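Ketosynthase (Streptomyces sp. MSC090213JE08, PDB 6KXD) is the ketosynthase of the ishigamide ketosynthase/chain length factor and probably extends acyl chains on acyl carrier protein by decarboxylative condensation with malonyl units. Local coordinates at residues Val219-Lys224 with Thr327-Ser332; Gly276-Ile281 with Ser313-Asp318; Glu293-Ile298 with Ala323-Val328; Gly356-Thr361 with Ala383-Val388. One frame throughout, in Å; residues are numbered along the deposited sequence.

Contact 1. Residues Val219-Lys224 with Thr327-Ser332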
loop_
_atom_site.group_PDB
_atom_site.type_symbol
_atom_site.label_atom_id
_atom_site.label_comp_id
_atom_site.label_asym_id
_atom_site.label_seq_id
_atom_site.Cartn_x
_atom_site.Cartn_y
_atom_site.Cartn_z
ATOM N N VAL A 219 -16.041 -12.337 -18.869
ATOM C CA VAL A 219 -16.419 -11.801 -17.592
ATOM C C VAL A 219 -17.834 -11.251 -17.724
ATOM O O VAL A 219 -18.087 -10.352 -18.552
ATOM C CB VAL A 219 -15.455 -10.694 -17.118
ATOM C CG1 VAL A 219 -15.753 -10.307 -15.678
ATOM C CG2 VAL A 219 -14.003 -11.099 -17.299
ATOM N N ARG A 220 -18.738 -11.787 -16.892
ATOM C CA ARG A 220 -20.131 -11.428 -16.905
ATOM C C ARG A 220 -20.593 -10.963 -15.533
ATOM O O ARG A 220 -21.313 -11.696 -14.852
ATOM C CB ARG A 220 -20.985 -12.641 -17.318
ATOM C CG ARG A 220 -20.561 -13.337 -18.597
ATOM C CD ARG A 220 -21.656 -14.317 -19.033
ATOM N NE ARG A 220 -21.168 -15.234 -20.038
ATOM C CZ ARG A 220 -21.207 -14.995 -21.353
ATOM N NH1 ARG A 220 -21.485 -13.784 -21.811
ATOM N NH2 ARG A 220 -20.967 -15.972 -22.202
ATOM N N PRO A 221 -20.181 -9.768 -15.060
ATOM C CA PRO A 221 -20.612 -9.274 -13.761
ATOM C C PRO A 221 -22.131 -9.125 -13.644
ATOM O O PRO A 221 -22.793 -8.474 -14.469
ATOM C CB PRO A 221 -19.894 -7.922 -13.618
ATOM C CG PRO A 221 -18.669 -8.112 -14.472
ATOM C CD PRO A 221 -19.225 -8.842 -15.684
ATOM N N PHE A 222 -22.625 -9.723 -12.563
ATOM C CA PHE A 222 -24.014 -9.692 -12.133
ATOM C C PHE A 222 -24.869 -10.610 -13.022
ATOM O O PHE A 222 -26.075 -10.657 -12.856
ATOM C CB PHE A 222 -24.572 -8.270 -12.100
ATOM C CG PHE A 222 -23.805 -7.358 -11.174
ATOM C CD1 PHE A 222 -23.813 -7.582 -9.806
ATOM C CD2 PHE A 222 -23.039 -6.311 -11.671
ATOM C CE1 PHE A 222 -23.088 -6.773 -8.942
ATOM C CE2 PHE A 222 -22.325 -5.497 -10.803
ATOM C CZ PHE A 222 -22.353 -5.731 -9.446
ATOM N N ASP A 223 -24.228 -11.364 -13.908
ATOM C CA ASP A 223 -24.939 -12.305 -14.751
ATOM C C ASP A 223 -25.237 -13.550 -13.917
ATOM O O ASP A 223 -24.427 -13.920 -13.092
ATOM C CB ASP A 223 -24.115 -12.662 -15.980
ATOM C CG ASP A 223 -24.879 -13.450 -17.030
ATOM O OD1 ASP A 223 -25.025 -14.674 -16.835
ATOM O OD2 ASP A 223 -25.315 -12.814 -18.020
ATOM N N LYS A 224 -26.383 -14.184 -14.200
ATOM C CA LYS A 224 -26.846 -15.366 -13.529
ATOM C C LYS A 224 -25.847 -16.514 -13.720
ATOM O O LYS A 224 -25.682 -17.322 -12.803
ATOM C CB LYS A 224 -28.261 -15.709 -14.020
ATOM C CG LYS A 224 -28.989 -16.803 -13.249
ATOM C CD LYS A 224 -30.325 -17.215 -13.873
ATOM C CE LYS A 224 -31.145 -18.142 -12.994
ATOM N NZ LYS A 224 -30.841 -19.565 -13.278
ATOM N N THR A 327 -25.997 0.236 -11.358
ATOM C CA THR A 327 -24.812 -0.335 -10.808
ATOM C C THR A 327 -24.124 -1.110 -11.934
ATOM O O THR A 327 -24.567 -2.147 -12.353
ATOM C CB THR A 327 -25.147 -1.187 -9.574
ATOM O OG1 THR A 327 -25.698 -0.322 -8.586
ATOM C CG2 THR A 327 -23.951 -1.946 -9.040
ATOM N N VAL A 328 -22.981 -0.593 -12.367
ATOM C CA VAL A 328 -22.266 -1.096 -13.496
ATOM C C VAL A 328 -20.889 -1.603 -13.067
ATOM O O VAL A 328 -20.333 -1.146 -12.062
ATOM C CB VAL A 328 -22.129 0.005 -14.562
ATOM C CG1 VAL A 328 -23.463 0.683 -14.810
ATOM C CG2 VAL A 328 -21.067 1.037 -14.217
ATOM N N ALA A 329 -20.362 -2.526 -13.866
ATOM C CA ALA A 329 -19.109 -3.217 -13.613
ATOM C C ALA A 329 -18.150 -3.031 -14.802
ATOM O O ALA A 329 -18.139 -3.799 -15.739
ATOM C CB ALA A 329 -19.368 -4.665 -13.307
ATOM N N VAL A 330 -17.252 -2.048 -14.666
ATOM C CA VAL A 330 -16.175 -1.722 -15.615
ATOM C C VAL A 330 -15.268 -2.919 -15.879
ATOM O O VAL A 330 -14.712 -3.049 -16.974
ATOM C CB VAL A 330 -15.389 -0.503 -15.079
ATOM C CG1 VAL A 330 -14.113 -0.222 -15.861
ATOM C CG2 VAL A 330 -16.273 0.729 -15.053
ATOM N N LYS A 331 -15.122 -3.830 -14.902
ATOM C CA LYS A 331 -14.298 -5.007 -15.071
ATOM C C LYS A 331 -14.884 -5.959 -16.129
ATOM O O LYS A 331 -14.204 -6.878 -16.574
ATOM C CB LYS A 331 -14.150 -5.773 -13.752
ATOM C CG LYS A 331 -13.358 -5.031 -12.675
ATOM C CD LYS A 331 -13.181 -5.840 -11.427
ATOM C CE LYS A 331 -12.380 -5.102 -10.373
ATOM N NZ LYS A 331 -13.118 -3.919 -9.894
ATOM N N SER A 332 -16.144 -5.741 -16.495
ATOM C CA SER A 332 -16.707 -6.514 -17.588
ATOM C C SER A 332 -15.851 -6.245 -18.830
ATOM O O SER A 332 -15.535 -7.178 -19.533
ATOM C CB SER A 332 -18.144 -6.199 -17.810
ATOM O OG SER A 332 -18.321 -4.852 -18.197
#
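Pro-221 and Ala-329 meet at the tightest point of this contact, with Pro-221 CB only 3.3 Å from Ala-329 CB, closer than carbon atoms normally pack. The proline ring spans two partners: CG still touches the alanine methyl, while CD reaches the CB of Ser-332 at 3.6 Å. Ser-332 OG lies between the backbone N and the carbonyl carbon (chi1 63°), from where it bonds back to Ala-329 O at 2.7 Å. That oxygen also accepts from Ser-332 N, so two donors of one residue grip it. Packing is looser on both flanks. The Phe-222 ring approaches obliquely, its CE2 4.0 Å from Ala-329 CB and its CZ 4.1 Å from Thr-327 CG2, and the side chains of Phe-222 and Thr-327 cross at about a right angle. At the other end, Val-219 CG1 rests 3.9 Å from Lys-331 O. On the outer side of the loop, Arg-220 turns its side chain away to bond Asn-363 O, and Lys-224 reaches toward solvent. Thr-327 O is buried here without a polar partner in the model. Asp-309 OD2, on helix 306-320, accepts from Phe-222 N and ties the loop to that helix. Lys-331, whose NZ donates to His-301 O, belongs to a Lys-Ser-x-x-Gly-His sequence that borders the active site in ketosynthases. The loop presents its apolar side through a type II beta turn, Arg-220 to Asp-223, with Pro-221 at its second position and Phe-222, at positive phi, at its third.

Contact 2. Residues Gly276-Ile281 with Ser313-Asp318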
loop_
_atom_site.group_PDB
_atom_site.type_symbol
_atom_site.label_atom_id
_atom_site.label_comp_id
_atom_site.label_asym_id
_atom_site.label_seq_id
_atom_site.Cartn_x
_atom_site.Cartn_y
_atom_site.Cartn_z
ATOM N N GLY A 276 -19.499 -5.055 5.696
ATOM C CA GLY A 276 -18.269 -4.319 5.465
ATOM C C GLY A 276 -18.371 -3.403 4.255
ATOM O O GLY A 276 -18.063 -2.203 4.303
ATOM N N ILE A 277 -18.857 -3.937 3.136
ATOM C CA ILE A 277 -19.062 -3.088 1.948
ATOM C C ILE A 277 -20.074 -1.978 2.271
ATOM O O ILE A 277 -19.885 -0.824 1.920
ATOM C CB ILE A 277 -19.495 -3.915 0.733
ATOM C CG1 ILE A 277 -18.475 -5.007 0.402
ATOM C CG2 ILE A 277 -19.755 -2.999 -0.463
ATOM C CD1 ILE A 277 -18.896 -5.913 -0.700
ATOM N N ALA A 278 -21.190 -2.338 2.915
ATOM C CA ALA A 278 -22.226 -1.367 3.203
ATOM C C ALA A 278 -21.666 -0.237 4.084
ATOM O O ALA A 278 -21.908 0.930 3.844
ATOM C CB ALA A 278 -23.422 -2.069 3.840
ATOM N N ARG A 279 -20.859 -0.589 5.085
ATOM C CA ARG A 279 -20.250 0.420 5.964
ATOM C C ARG A 279 -19.391 1.387 5.149
ATOM O O ARG A 279 -19.388 2.542 5.384
ATOM C CB ARG A 279 -19.429 -0.263 7.060
ATOM C CG ARG A 279 -20.199 -0.493 8.351
ATOM C CD ARG A 279 -19.310 -0.909 9.526
ATOM N NE ARG A 279 -17.906 -0.500 9.401
ATOM C CZ ARG A 279 -17.412 0.696 9.734
ATOM N NH1 ARG A 279 -18.167 1.624 10.309
ATOM N NH2 ARG A 279 -16.147 0.958 9.470
ATOM N N GLY A 280 -18.584 0.845 4.248
ATOM C CA GLY A 280 -17.735 1.649 3.387
ATOM C C GLY A 280 -18.533 2.623 2.546
ATOM O O GLY A 280 -18.210 3.799 2.461
ATOM N N ILE A 281 -19.621 2.128 1.959
ATOM C CA ILE A 281 -20.486 2.998 1.148
ATOM C C ILE A 281 -21.019 4.116 2.050
ATOM O O ILE A 281 -20.924 5.277 1.697
ATOM C CB ILE A 281 -21.596 2.187 0.448
ATOM C CG1 ILE A 281 -21.006 1.177 -0.527
ATOM C CG2 ILE A 281 -22.581 3.113 -0.253
ATOM C CD1 ILE A 281 -22.009 0.197 -1.098
ATOM N N SER A 313 -24.041 -6.620 -4.341
ATOM C CA SER A 313 -25.393 -6.250 -4.630
ATOM C C SER A 313 -26.185 -6.092 -3.318
ATOM O O SER A 313 -26.901 -5.132 -3.138
ATOM C CB SER A 313 -26.034 -7.290 -5.510
ATOM O OG SER A 313 -27.363 -6.920 -5.737
ATOM N N ALA A 314 -26.035 -7.081 -2.443
ATOM C CA ALA A 314 -26.748 -7.100 -1.176
ATOM C C ALA A 314 -26.376 -5.853 -0.371
ATOM O O ALA A 314 -27.213 -5.276 0.271
ATOM C CB ALA A 314 -26.439 -8.370 -0.421
ATOM N N ALA A 315 -25.091 -5.441 -0.419
ATOM C CA ALA A 315 -24.640 -4.327 0.371
ATOM C C ALA A 315 -25.229 -3.038 -0.175
ATOM O O ALA A 315 -25.588 -2.108 0.581
ATOM C CB ALA A 315 -23.123 -4.290 0.372
ATOM N N ILE A 316 -25.239 -2.952 -1.510
ATOM C CA ILE A 316 -25.774 -1.810 -2.209
ATOM C C ILE A 316 -27.268 -1.661 -1.835
ATOM O O ILE A 316 -27.718 -0.575 -1.485
ATOM C CB ILE A 316 -25.537 -1.923 -3.732
ATOM C CG1 ILE A 316 -24.058 -1.684 -4.061
ATOM C CG2 ILE A 316 -26.422 -0.939 -4.494
ATOM C CD1 ILE A 316 -23.640 -2.117 -5.452
ATOM N N VAL A 317 -27.994 -2.769 -1.884
ATOM C CA VAL A 317 -29.426 -2.764 -1.585
ATOM C C VAL A 317 -29.634 -2.436 -0.097
ATOM O O VAL A 317 -30.569 -1.711 0.252
ATOM C CB VAL A 317 -30.082 -4.094 -2.005
ATOM C CG1 VAL A 317 -31.518 -4.196 -1.496
ATOM C CG2 VAL A 317 -30.034 -4.305 -3.508
ATOM N N ASP A 318 -28.748 -2.919 0.790
ATOM C CA ASP A 318 -28.812 -2.524 2.192
ATOM C C ASP A 318 -28.760 -1.009 2.335
ATOM O O ASP A 318 -29.506 -0.448 3.125
ATOM C CB ASP A 318 -27.666 -3.059 3.045
ATOM C CG ASP A 318 -27.820 -4.503 3.451
ATOM O OD1 ASP A 318 -28.915 -5.063 3.230
ATOM O OD2 ASP A 318 -26.829 -5.053 3.981
#
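Ala-278 and Ala-315 mark the crossing of two helices, 274-288 and 306-320, that lie beside one another against the C-terminal sheet of the thiolase fold. The local axes come within 8.3 Å at a crossing angle of -45°, a close approach that small side chains allow. Ile-277 illustrates how one branched residue divides its atoms between neighbour and sheet. Its CB touches Ala-315 CB at 3.7 Å. The CG2 methyl, anti to the backbone N, meets the same alanine methyl at the same separation, so CB and one branch together hold it. The other branch leaves: CG1 is anti to the carbonyl carbon (chi1 -58°) and CD1 continues the extended chain, ending 4.6 Å from Ala-315 CB. The side chain also packs on Ser-393 and Asn-399 of the sheet beneath. One turn on, Ile-281 uses only its tip across this contact, CD1 lying 4.1 Å from Ile-316 CG1, while the residue also packs on Asn-391 and Val-401 of the sheet. At the outer margin Asp-318 offers only carbon to Ala-278; its OD1 forms a salt bridge with Arg-274, which adds a charged link to the apolar seam. Between these points the Ala-315 methyl reaches the backbone of the facing helix as well, its CB standing 3.7 Å from Ala-278 N.

Contact 3. Residues Glu293-Ile298 with Ala323-Val328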
loop_
_atom_site.group_PDB
_atom_site.type_symbol
_atom_site.label_atom_id
_atom_site.label_comp_id
_atom_site.label_asym_id
_atom_site.label_seq_id
_atom_site.Cartn_x
_atom_site.Cartn_y
_atom_site.Cartn_z
ATOM N N GLU A 293 -29.967 9.250 -2.594
ATOM C CA GLU A 293 -30.780 9.813 -3.723
ATOM C C GLU A 293 -29.890 10.428 -4.808
ATOM O O GLU A 293 -30.195 10.306 -5.990
ATOM C CB GLU A 293 -31.748 10.914 -3.259
ATOM C CG GLU A 293 -32.947 10.394 -2.483
ATOM C CD GLU A 293 -32.652 10.127 -1.018
ATOM O OE1 GLU A 293 -32.467 11.107 -0.282
ATOM O OE2 GLU A 293 -32.557 8.943 -0.632
ATOM N N GLU A 294 -28.827 11.127 -4.394
ATOM C CA GLU A 294 -28.083 12.004 -5.296
ATOM C C GLU A 294 -27.075 11.202 -6.123
ATOM O O GLU A 294 -26.424 11.759 -6.995
ATOM C CB GLU A 294 -27.319 13.098 -4.545
ATOM C CG GLU A 294 -28.123 13.869 -3.516
ATOM C CD GLU A 294 -27.306 14.982 -2.884
ATOM O OE1 GLU A 294 -26.851 15.861 -3.631
ATOM O OE2 GLU A 294 -27.080 14.943 -1.661
ATOM N N ILE A 295 -26.934 9.899 -5.850
ATOM C CA ILE A 295 -25.982 9.068 -6.599
ATOM C C ILE A 295 -26.609 8.645 -7.936
ATOM O O ILE A 295 -27.640 7.981 -7.987
ATOM C CB ILE A 295 -25.518 7.857 -5.771
ATOM C CG1 ILE A 295 -24.780 8.290 -4.495
ATOM C CG2 ILE A 295 -24.707 6.915 -6.656
ATOM C CD1 ILE A 295 -23.533 9.121 -4.717
ATOM N N ASP A 296 -25.936 9.010 -9.032
ATOM C CA ASP A 296 -26.424 8.751 -10.376
ATOM C C ASP A 296 -26.135 7.315 -10.784
ATOM O O ASP A 296 -26.980 6.682 -11.376
ATOM C CB ASP A 296 -25.872 9.801 -11.335
ATOM C CG ASP A 296 -26.451 11.144 -10.938
ATOM O OD1 ASP A 296 -27.687 11.184 -10.723
ATOM O OD2 ASP A 296 -25.672 12.093 -10.732
ATOM N N PHE A 297 -24.936 6.807 -10.485
ATOM C CA PHE A 297 -24.677 5.382 -10.626
ATOM C C PHE A 297 -23.510 4.981 -9.707
ATOM O O PHE A 297 -22.757 5.809 -9.226
ATOM C CB PHE A 297 -24.455 4.969 -12.091
ATOM C CG PHE A 297 -23.112 5.305 -12.689
ATOM C CD1 PHE A 297 -22.859 6.571 -13.188
ATOM C CD2 PHE A 297 -22.083 4.374 -12.696
ATOM C CE1 PHE A 297 -21.621 6.883 -13.726
ATOM C CE2 PHE A 297 -20.835 4.692 -13.210
ATOM C CZ PHE A 297 -20.616 5.936 -13.753
ATOM N N ILE A 298 -23.451 3.684 -9.449
ATOM C CA ILE A 298 -22.373 3.040 -8.759
ATOM C C ILE A 298 -21.535 2.346 -9.810
ATOM O O ILE A 298 -22.071 1.576 -10.630
ATOM C CB ILE A 298 -22.920 2.047 -7.723
ATOM C CG1 ILE A 298 -23.807 2.759 -6.708
ATOM C CG2 ILE A 298 -21.777 1.254 -7.087
ATOM C CD1 ILE A 298 -24.741 1.853 -5.931
ATOM N N ALA A 323 -34.645 0.222 -4.314
ATOM C CA ALA A 323 -34.408 0.972 -5.578
ATOM C C ALA A 323 -33.014 1.613 -5.597
ATOM O O ALA A 323 -32.873 2.837 -5.680
ATOM C CB ALA A 323 -35.489 2.006 -5.767
ATOM N N PRO A 324 -31.919 0.815 -5.615
ATOM C CA PRO A 324 -30.574 1.378 -5.704
ATOM C C PRO A 324 -30.313 2.041 -7.054
ATOM O O PRO A 324 -31.024 1.801 -8.025
ATOM C CB PRO A 324 -29.674 0.147 -5.522
ATOM C CG PRO A 324 -30.505 -0.986 -6.094
ATOM C CD PRO A 324 -31.914 -0.657 -5.643
ATOM N N PRO A 325 -29.250 2.859 -7.194
ATOM C CA PRO A 325 -28.941 3.469 -8.484
ATOM C C PRO A 325 -28.446 2.372 -9.429
ATOM O O PRO A 325 -28.176 1.221 -9.010
ATOM C CB PRO A 325 -27.859 4.505 -8.158
ATOM C CG PRO A 325 -27.168 3.915 -6.946
ATOM C CD PRO A 325 -28.249 3.191 -6.162
ATOM N N ARG A 326 -28.354 2.731 -10.707
ATOM C CA ARG A 326 -27.753 1.870 -11.686
ATOM C C ARG A 326 -26.347 1.504 -11.207
ATOM O O ARG A 326 -25.633 2.364 -10.730
ATOM C CB ARG A 326 -27.690 2.567 -13.047
ATOM C CG ARG A 326 -29.029 2.552 -13.770
ATOM C CD ARG A 326 -29.098 3.499 -14.942
ATOM N NE ARG A 326 -29.174 4.885 -14.525
ATOM C CZ ARG A 326 -29.433 5.889 -15.356
ATOM N NH1 ARG A 326 -29.721 5.624 -16.620
ATOM N NH2 ARG A 326 -29.400 7.142 -14.927
ATOM N N THR A 327 -25.997 0.236 -11.358
ATOM C CA THR A 327 -24.812 -0.335 -10.808
ATOM C C THR A 327 -24.124 -1.110 -11.934
ATOM O O THR A 327 -24.567 -2.147 -12.353
ATOM C CB THR A 327 -25.147 -1.187 -9.574
ATOM O OG1 THR A 327 -25.698 -0.322 -8.586
ATOM C CG2 THR A 327 -23.951 -1.946 -9.040
ATOM N N VAL A 328 -22.981 -0.593 -12.367
ATOM C CA VAL A 328 -22.266 -1.096 -13.496
ATOM C C VAL A 328 -20.889 -1.603 -13.067
ATOM O O VAL A 328 -20.333 -1.146 -12.062
ATOM C CB VAL A 328 -22.129 0.005 -14.562
ATOM C CG1 VAL A 328 -23.463 0.683 -14.810
ATOM C CG2 VAL A 328 -21.067 1.037 -14.217
#
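Ile-298 and Thr-327 lie side by side and point the same way, toward helix 306-320, where both pack on Ile-316. The isoleucine tip slants across the Pro-325 ring, and the meeting is tight: CD1 is 3.3 Å from Pro-325 CG. Chi1 of -59° sets Ile-298 CG1 anti to the carbonyl carbon, 3.6 Å from Pro-325 CG, and the near-extended chi2 (161°) carries CD1 onward. From a separate direction, Ile-295 CG2 touches the same CG at 3.9 Å, so one proline carbon serves two isoleucines. Thr-327 OG1 stands beside Ile-298 CD1 but spends its proton on Pro-325 O, approaching from above the carbonyl plane. Strand 297-299, helix 306-320 and strand 326-328 form a beta-alpha-beta unit, and the backbone bonds here join its two parallel strands. Arg-326 O accepts from Ile-298 N at 2.9 Å with an angle of 164° at the hydrogen, and Val-328 N donates to Ile-298 O. Thr-327 CA adds a C-H contact to Ile-298 O, at 3.3 Å. Phe-297 goes to the opposite face of the sheet, where its CB sits 3.2 Å from Arg-326 O. Its ring runs at a slant to Val-328, with CD2 and CE2 both 3.8 Å from the CG2 methyl. Ile-358 packs on Phe-297, Arg-326 and Val-328 alike, giving this face its neighbour from strand 357-358.

Contact 4. Residues Gly356-Thr361 with Ala383-Val388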
loop_
_atom_site.group_PDB
_atom_site.type_symbol
_atom_site.label_atom_id
_atom_site.label_comp_id
_atom_site.label_asym_id
_atom_site.label_seq_id
_atom_site.Cartn_x
_atom_site.Cartn_y
_atom_site.Cartn_z
ATOM N N GLY A 356 -21.160 12.767 -19.502
ATOM C CA GLY A 356 -22.587 12.507 -19.344
ATOM C C GLY A 356 -22.959 11.137 -19.888
ATOM O O GLY A 356 -23.938 10.989 -20.604
ATOM N N PHE A 357 -22.175 10.113 -19.524
ATOM C CA PHE A 357 -22.514 8.731 -19.868
ATOM C C PHE A 357 -22.286 7.781 -18.687
ATOM O O PHE A 357 -21.623 8.109 -17.721
ATOM C CB PHE A 357 -21.715 8.259 -21.074
ATOM C CG PHE A 357 -20.292 7.873 -20.782
ATOM C CD1 PHE A 357 -19.963 6.561 -20.479
ATOM C CD2 PHE A 357 -19.280 8.812 -20.863
ATOM C CE1 PHE A 357 -18.646 6.206 -20.243
ATOM C CE2 PHE A 357 -17.961 8.448 -20.646
ATOM C CZ PHE A 357 -17.652 7.150 -20.315
ATOM N N ILE A 358 -22.872 6.590 -18.814
ATOM C CA ILE A 358 -22.718 5.526 -17.875
ATOM C C ILE A 358 -22.194 4.339 -18.660
ATOM O O ILE A 358 -22.853 3.856 -19.590
ATOM C CB ILE A 358 -24.027 5.186 -17.143
ATOM C CG1 ILE A 358 -24.613 6.379 -16.398
ATOM C CG2 ILE A 358 -23.795 4.010 -16.203
ATOM C CD1 ILE A 358 -25.956 6.069 -15.794
ATOM N N PRO A 359 -20.973 3.856 -18.337
ATOM C CA PRO A 359 -20.350 2.800 -19.107
ATOM C C PRO A 359 -21.099 1.520 -18.797
ATOM O O PRO A 359 -21.684 1.401 -17.714
ATOM C CB PRO A 359 -18.910 2.762 -18.593
ATOM C CG PRO A 359 -19.022 3.256 -17.172
ATOM C CD PRO A 359 -20.127 4.291 -17.215
ATOM N N PRO A 360 -21.081 0.546 -19.731
ATOM C CA PRO A 360 -21.891 -0.662 -19.596
ATOM C C PRO A 360 -21.238 -1.797 -18.812
ATOM O O PRO A 360 -20.000 -1.915 -18.785
ATOM C CB PRO A 360 -22.044 -1.171 -21.037
ATOM C CG PRO A 360 -20.790 -0.672 -21.733
ATOM C CD PRO A 360 -20.345 0.586 -21.004
ATOM N N THR A 361 -22.102 -2.654 -18.256
ATOM C CA THR A 361 -21.738 -4.000 -17.892
ATOM C C THR A 361 -21.965 -4.891 -19.119
ATOM O O THR A 361 -23.125 -5.203 -19.455
ATOM C CB THR A 361 -22.553 -4.494 -16.690
ATOM O OG1 THR A 361 -22.586 -3.464 -15.708
ATOM C CG2 THR A 361 -22.016 -5.796 -16.138
ATOM N N ALA A 383 -26.707 10.083 -19.671
ATOM C CA ALA A 383 -27.398 10.487 -18.461
ATOM C C ALA A 383 -26.804 11.800 -17.967
ATOM O O ALA A 383 -25.699 12.153 -18.352
ATOM C CB ALA A 383 -27.294 9.415 -17.400
ATOM N N ASP A 384 -27.548 12.458 -17.082
ATOM C CA ASP A 384 -27.101 13.634 -16.399
ATOM C C ASP A 384 -26.367 13.161 -15.138
ATOM O O ASP A 384 -26.871 13.269 -14.017
ATOM C CB ASP A 384 -28.267 14.574 -16.095
ATOM C CG ASP A 384 -27.856 15.745 -15.221
ATOM O OD1 ASP A 384 -26.838 16.385 -15.548
ATOM O OD2 ASP A 384 -28.531 15.972 -14.199
ATOM N N VAL A 385 -25.185 12.591 -15.351
ATOM C CA VAL A 385 -24.391 12.023 -14.259
ATOM C C VAL A 385 -23.652 13.165 -13.561
ATOM O O VAL A 385 -22.744 13.777 -14.106
ATOM C CB VAL A 385 -23.452 10.929 -14.785
ATOM C CG1 VAL A 385 -24.206 9.862 -15.557
ATOM C CG2 VAL A 385 -22.362 11.496 -15.651
ATOM N N ARG A 386 -24.081 13.464 -12.336
ATOM C CA ARG A 386 -23.498 14.532 -11.545
ATOM C C ARG A 386 -22.621 13.947 -10.414
ATOM O O ARG A 386 -21.642 14.565 -10.058
ATOM C CB ARG A 386 -24.592 15.456 -10.992
ATOM C CG ARG A 386 -25.407 16.205 -12.045
ATOM C CD ARG A 386 -26.792 16.580 -11.526
ATOM N NE ARG A 386 -27.636 15.406 -11.258
ATOM C CZ ARG A 386 -28.712 15.389 -10.465
ATOM N NH1 ARG A 386 -29.171 16.515 -9.945
ATOM N NH2 ARG A 386 -29.319 14.246 -10.184
ATOM N N ILE A 387 -23.013 12.798 -9.843
ATOM C CA ILE A 387 -22.353 12.223 -8.665
ATOM C C ILE A 387 -22.271 10.711 -8.867
ATOM O O ILE A 387 -23.266 10.064 -9.225
ATOM C CB ILE A 387 -23.090 12.621 -7.365
ATOM C CG1 ILE A 387 -23.217 14.147 -7.243
ATOM C CG2 ILE A 387 -22.414 12.007 -6.139
ATOM C CD1 ILE A 387 -23.860 14.628 -5.959
ATOM N N VAL A 388 -21.068 10.153 -8.667
ATOM C CA VAL A 388 -20.829 8.760 -8.937
ATOM C C VAL A 388 -20.070 8.143 -7.753
ATOM O O VAL A 388 -19.233 8.771 -7.152
ATOM C CB VAL A 388 -20.065 8.560 -10.254
ATOM C CG1 VAL A 388 -19.856 7.088 -10.555
ATOM C CG2 VAL A 388 -20.745 9.252 -11.422
#
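Where helix 341-355 gives way to the short antiparallel ribbon of strands 357-358 and 381-382, Gly-356 meets Ala-383. Ala-383 N donates to Gly-356 O at 3.1 Å; the bond is straight at the hydrogen, 166°, but the nitrogen comes from above the carbonyl plane, 54° out of it. Gly-356 is the first residue to leave the helix, and its positive phi turns the chain into the ribbon. Past Ala-383 the other chain bends through an inverse gamma turn centred on Asp-384, closed by a weak bond from Val-385 N to Ala-383 O. The turn returns Val-385 to the contact, where its two methyls divide the work. CG1, anti to the carbonyl carbon (chi1 -54°), packs on Ile-358 CG1 at 3.6 Å and lies near Phe-357 O; CG2 rests 3.8 Å from Gly-356 CA. The Ile-358 chain slants past the valine and ends against the alanine, its CD1 3.9 Å from Ala-383 CB. From the turn's central residue a salt bridge of charge alone runs to Arg-386, Asp-384 OD2 lying 3.1 Å from NE but well off the guanidinium plane. Phe-357 points elsewhere, onto Leu-32 and Arg-33 of helix 24-34.

How the contacts relate
Three of the four contacts converge on the parallel strands of the C-terminal half. Contacts 3 and 4 are the closest, their centres about 9 Å apart, and are stitched by Asp-296 N to Ile-387 O at 2.9 Å, probably a hydrogen bond. Contact 1 shares Thr-327 and Val-328 with contact 3 and meets contact 4 through Ala-329 N and Thr-361 OG1, 3.0 Å apart. Contact 2 lies over the face of the sheet that carries Ile-298, whose CD1 is 3.6 Å from Ile-316 CG2; it does not touch contact 4, the nearest atoms being about 9 Å apart. Contact 1, through Lys-331, probably lies nearest the active site.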